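PDB 5TV7: putative peptidoglycan-binding/hydrolysing protein from Peptoclostridium difficile, which probably binds, and may hydrolyse, cell-wall peptidoglycan, and here holds glutamine hydroxamate in a pocket. Local coordinates for residues W166-L169 with G170-D174; A145-S148 with F149-Y153. All blocks are in the same frame, centred on the assembly; numbering follows the deposited sequence.

Both interactions are local, three to five residues along a helix: interaction 2 lies on helix 140-152 and interaction 1 on helix 163-173, which follows it in the chain. Helix 163-173 packs on helix 140-152 and on Tyr153 just beyond its end, with Leu169 CD2 3.6 Å from Phe149 CZ and Leu172 CD1 3.4 Å from Tyr153 CZ. Each contact is partly buried. In interaction 1 the polar work is done by a salt bridge and a threonine hydroxyl at the helix end; in interaction 2 the backbone bonds are joined by aliphatic contacts, exposed at Lys151 and buried at Gln150, a residue of the glutamine hydroxamate pocket.

Interaction 1 of 2, residues W166-L169 with G170-D174; sequences WDKL and GRLTD
Most of helix 163-173, the last helix of the chain, is tied along one flank, between its second turn and its C-terminal end, by an i to i+4 salt bridge between Asp167 and Arg171. The extended Arg171 chain brings NE, rather than the terminal nitrogens, to the carboxylate: NE lies 3.0 Å from Asp167 OD1 and 3.1 Å from Asp167 OD2, a forked bond received on the syn side of both oxygens. The carboxylate meets the guanidinium at its edge, yet the two planes are turned 68° apart, and NE stands well out of the carboxylate plane. Asp167 CG is anti to the backbone N, which swings the acid toward the next turn. OD1 is also hydrogen-bonded to the hydroxyl of Tyr86 on strand 78-87, so the acid joins helix to sheet and two partners restrain its rotation. One residue further on, the aliphatic chain of Lys168 crosses Leu172, CG resting 4.0 Å from Leu172 CD1; this pair faces Phe149 and Tyr153 of the preceding helix region.

At the end of the helix, Leu169 O takes two bonds from Thr173. The hydroxyl OG1 approaches to 2.8 Å from Leu169 O, above the carbonyl plane, while Thr173 N reaches Leu169 O from the opposite face at 3.1 Å and with a less straight N-H angle of 136°. Chi1 of Thr173 (59°) sets OG1 between its own N and carbonyl carbon, turned back toward the preceding turn. Asp174 then leaves helical geometry. The result is a C-terminal helical turn in which a threonine's hydroxyl and backbone N share the i-4 carbonyl, preceded by an Asp-Arg pair of the i to i+4 kind common on helix surfaces, here tied to strand 78-87 through Tyr86.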
loop_
_atom_site.group_PDB
_atom_site.type_symbol
_atom_site.label_atom_id
_atom_site.label_comp_id
_atom_site.label_asym_id
_atom_site.label_seq_id
_atom_site.Cartn_x
_atom_site.Cartn_y
_atom_site.Cartn_z
ATOM N N TRP A 166 -0.536 12.613 2.569
ATOM C CA TRP A 166 0.330 11.803 3.441
ATOM C C TRP A 166 -0.020 12.052 4.881
ATOM O O TRP A 166 -0.094 11.122 5.670
ATOM C CB TRP A 166 1.797 12.148 3.290
ATOM C CG TRP A 166 2.493 11.643 2.082
ATOM C CD1 TRP A 166 3.128 12.394 1.140
ATOM C CD2 TRP A 166 2.668 10.279 1.699
ATOM N NE1 TRP A 166 3.708 11.578 0.203
ATOM C CE2 TRP A 166 3.437 10.274 0.520
ATOM C CE3 TRP A 166 2.259 9.057 2.242
ATOM C CZ2 TRP A 166 3.790 9.095 -0.145
ATOM C CZ3 TRP A 166 2.625 7.879 1.590
ATOM C CH2 TRP A 166 3.377 7.911 0.408
ATOM N N ASP A 167 -0.235 13.321 5.218
ATOM C CA ASP A 167 -0.552 13.714 6.582
ATOM C C ASP A 167 -1.825 13.045 7.070
ATOM O O ASP A 167 -1.875 12.518 8.193
ATOM C CB ASP A 167 -0.698 15.231 6.656
ATOM C CG ASP A 167 -1.074 15.719 8.039
ATOM O OD1 ASP A 167 -0.243 15.643 8.970
ATOM O OD2 ASP A 167 -2.212 16.214 8.189
ATOM N N LYS A 168 -2.844 13.030 6.213
ATOM C CA LYS A 168 -4.128 12.452 6.583
ATOM C C LYS A 168 -3.992 10.933 6.718
ATOM O O LYS A 168 -4.479 10.349 7.671
ATOM C CB LYS A 168 -5.225 12.846 5.577
ATOM C CG LYS A 168 -6.640 12.612 6.079
ATOM C CD LYS A 168 -6.996 13.585 7.201
ATOM C CE LYS A 168 -8.284 13.180 7.886
ATOM N NZ LYS A 168 -8.498 13.892 9.183
ATOM N N LEU A 169 -3.300 10.299 5.778
ATOM C CA LEU A 169 -3.065 8.859 5.855
ATOM C C LEU A 169 -2.342 8.494 7.137
ATOM O O LEU A 169 -2.708 7.534 7.820
ATOM C CB LEU A 169 -2.223 8.386 4.658
ATOM C CG LEU A 169 -2.974 8.274 3.335
ATOM C CD1 LEU A 169 -1.993 8.077 2.190
ATOM C CD2 LEU A 169 -3.981 7.140 3.404
ATOM N N GLY A 170 -1.307 9.270 7.450
ATOM C CA GLY A 170 -0.512 9.048 8.655
ATOM C C GLY A 170 -1.300 9.180 9.944
ATOM O O GLY A 170 -1.173 8.342 10.833
ATOM N N ARG A 171 -2.115 10.229 10.043
ATOM C CA ARG A 171 -2.911 10.464 11.258
ATOM C C ARG A 171 -3.953 9.379 11.490
ATOM O O ARG A 171 -4.220 9.022 12.626
ATOM C CB ARG A 171 -3.595 11.832 11.225
ATOM C CG ARG A 171 -2.622 12.975 11.381
ATOM C CD ARG A 171 -3.299 14.317 11.209
ATOM N NE ARG A 171 -2.306 15.391 11.201
ATOM C CZ ARG A 171 -1.821 16.007 12.283
ATOM N NH1 ARG A 171 -2.229 15.687 13.506
ATOM N NH2 ARG A 171 -0.917 16.968 12.134
ATOM N N LEU A 172 -4.514 8.851 10.408
ATOM C CA LEU A 172 -5.540 7.813 10.500
ATOM C C LEU A 172 -4.993 6.413 10.744
ATOM O O LEU A 172 -5.697 5.582 11.278
ATOM C CB LEU A 172 -6.389 7.802 9.227
ATOM C CG LEU A 172 -7.253 9.052 9.017
ATOM C CD1 LEU A 172 -7.829 9.058 7.612
ATOM C CD2 LEU A 172 -8.355 9.135 10.065
ATOM N N THR A 173 -3.753 6.147 10.344
ATOM C CA THR A 173 -3.192 4.806 10.502
ATOM C C THR A 173 -2.202 4.641 11.654
ATOM O O THR A 173 -1.848 3.518 11.985
ATOM C CB THR A 173 -2.572 4.315 9.189
ATOM O OG1 THR A 173 -1.544 5.217 8.769
ATOM C CG2 THR A 173 -3.656 4.218 8.114
ATOM N N ASP A 174 -1.773 5.748 12.264
ATOM C CA ASP A 174 -0.900 5.703 13.439
ATOM C C ASP A 174 -1.839 5.812 14.648
ATOM O O ASP A 174 -2.391 6.882 14.899
ATOM C CB ASP A 174 0.106 6.859 13.419
ATOM C CG ASP A 174 1.139 6.789 14.560
ATOM O OD1 ASP A 174 0.865 6.168 15.616
ATOM O OD2 ASP A 174 2.225 7.396 14.395
#

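Interaction 2 of 2, residues A145-S148 with F149-Y153; sequences AVVS and FQKKY
Two first torsions set the Val146 and Gln150 pair: Val146 CG1 is anti to its own N (chi1 171°), and Gln150 CG stands beside its N (chi1 -72°) with the chain extended beyond it. The glutamine therefore runs back along the helix, CG 3.2 Å from Val146 O, and the two side chains cross, the amide's CD and NE2 both 3.6 Å from Val146 CG1. Val146 O is bonded by Gln150 N at 2.8 Å, one of five successive i to i+4 bonds that make this the C-terminal part of helix 140-152, within the putative peptidoglycan-binding domain. The buried amide is held from outside: NE2 is bonded to Thr165 OG1, and OE1 takes the N-H of Gly159. This fixes which way the amide is turned in the pocket, where Gln150 touches the bound glutamine hydroxamate. One residue on, Val147 and Lys151 run alongside each other in the same direction, with Val147 CG1 3.9 Å from Lys151 CE. Phe149 CB sits 3.3 Å from Ala145 O, while its ring turns away to pack on Leu125 of helix 116-127 and on helix 163-173.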
loop_
_atom_site.group_PDB
_atom_site.type_symbol
_atom_site.label_atom_id
_atom_site.label_comp_id
_atom_site.label_asym_id
_atom_site.label_seq_id
_atom_site.Cartn_x
_atom_site.Cartn_y
_atom_site.Cartn_z
ATOM N N ALA A 145 -8.463 4.621 -5.334
ATOM C CA ALA A 145 -8.472 4.615 -3.887
ATOM C C ALA A 145 -8.068 5.982 -3.343
ATOM O O ALA A 145 -8.726 6.502 -2.443
ATOM C CB ALA A 145 -7.558 3.528 -3.353
ATOM N N VAL A 146 -7.025 6.577 -3.921
ATOM C CA VAL A 146 -6.552 7.880 -3.490
ATOM C C VAL A 146 -7.639 8.942 -3.700
ATOM O O VAL A 146 -7.910 9.729 -2.798
ATOM C CB VAL A 146 -5.241 8.264 -4.197
ATOM C CG1 VAL A 146 -4.866 9.706 -3.915
ATOM C CG2 VAL A 146 -4.108 7.332 -3.763
ATOM N N VAL A 147 -8.268 8.954 -4.870
ATOM C CA VAL A 147 -9.377 9.902 -5.147
ATOM C C VAL A 147 -10.507 9.706 -4.128
ATOM O O VAL A 147 -11.000 10.685 -3.556
ATOM C CB VAL A 147 -9.901 9.749 -6.595
ATOM C CG1 VAL A 147 -11.216 10.503 -6.823
ATOM C CG2 VAL A 147 -8.834 10.204 -7.588
ATOM N N SER A 148 -10.889 8.447 -3.880
ATOM C CA SER A 148 -11.957 8.143 -2.913
ATOM C C SER A 148 -11.603 8.610 -1.507
ATOM O O SER A 148 -12.433 9.180 -0.800
ATOM C CB SER A 148 -12.252 6.638 -2.875
ATOM O OG SER A 148 -12.805 6.203 -4.095
ATOM N N PHE A 149 -10.372 8.313 -1.102
ATOM C CA PHE A 149 -9.852 8.724 0.190
ATOM C C PHE A 149 -9.883 10.231 0.317
ATOM O O PHE A 149 -10.333 10.769 1.321
ATOM C CB PHE A 149 -8.422 8.193 0.385
ATOM C CG PHE A 149 -7.739 8.722 1.614
ATOM C CD1 PHE A 149 -7.984 8.165 2.854
ATOM C CD2 PHE A 149 -6.829 9.768 1.525
ATOM C CE1 PHE A 149 -7.338 8.644 3.998
ATOM C CE2 PHE A 149 -6.178 10.248 2.656
ATOM C CZ PHE A 149 -6.440 9.692 3.893
ATOM N N GLN A 150 -9.402 10.913 -0.711
ATOM C CA GLN A 150 -9.390 12.370 -0.701
ATOM C C GLN A 150 -10.798 12.946 -0.589
ATOM O O GLN A 150 -11.025 13.909 0.164
ATOM C CB GLN A 150 -8.660 12.898 -1.937
ATOM C CG GLN A 150 -7.165 12.681 -1.847
ATOM C CD GLN A 150 -6.441 12.860 -3.159
ATOM O OE1 GLN A 150 -7.015 12.680 -4.235
ATOM N NE2 GLN A 150 -5.151 13.162 -3.074
ATOM N N LYS A 151 -11.749 12.363 -1.317
ATOM C CA LYS A 151 -13.130 12.842 -1.223
ATOM C C LYS A 151 -13.690 12.590 0.170
ATOM O O LYS A 151 -14.306 13.469 0.755
ATOM C CB LYS A 151 -14.024 12.201 -2.273
ATOM C CG LYS A 151 -13.772 12.725 -3.681
ATOM C CD LYS A 151 -14.599 11.959 -4.709
ATOM C CE LYS A 151 -14.467 12.556 -6.107
ATOM N NZ LYS A 151 -15.238 11.735 -7.089
ATOM N N LYS A 152 -13.438 11.412 0.720
ATOM C CA LYS A 152 -13.936 11.096 2.043
ATOM C C LYS A 152 -13.446 12.086 3.103
ATOM O O LYS A 152 -14.224 12.495 3.972
ATOM C CB LYS A 152 -13.547 9.667 2.462
ATOM C CG LYS A 152 -14.004 9.279 3.873
ATOM C CD LYS A 152 -13.801 7.795 4.151
ATOM C CE LYS A 152 -14.359 7.388 5.509
ATOM N NZ LYS A 152 -14.159 5.932 5.785
ATOM N N TYR A 153 -12.173 12.480 3.018
ATOM C CA TYR A 153 -11.598 13.366 4.026
ATOM C C TYR A 153 -11.503 14.850 3.693
ATOM O O TYR A 153 -10.828 15.586 4.391
ATOM C CB TYR A 153 -10.261 12.787 4.505
ATOM C CG TYR A 153 -10.499 11.478 5.192
ATOM C CD1 TYR A 153 -11.056 11.448 6.465
ATOM C CD2 TYR A 153 -10.229 10.267 4.558
ATOM C CE1 TYR A 153 -11.326 10.254 7.096
ATOM C CE2 TYR A 153 -10.486 9.059 5.189
ATOM C CZ TYR A 153 -11.038 9.064 6.456
ATOM O OH TYR A 153 -11.301 7.889 7.093
#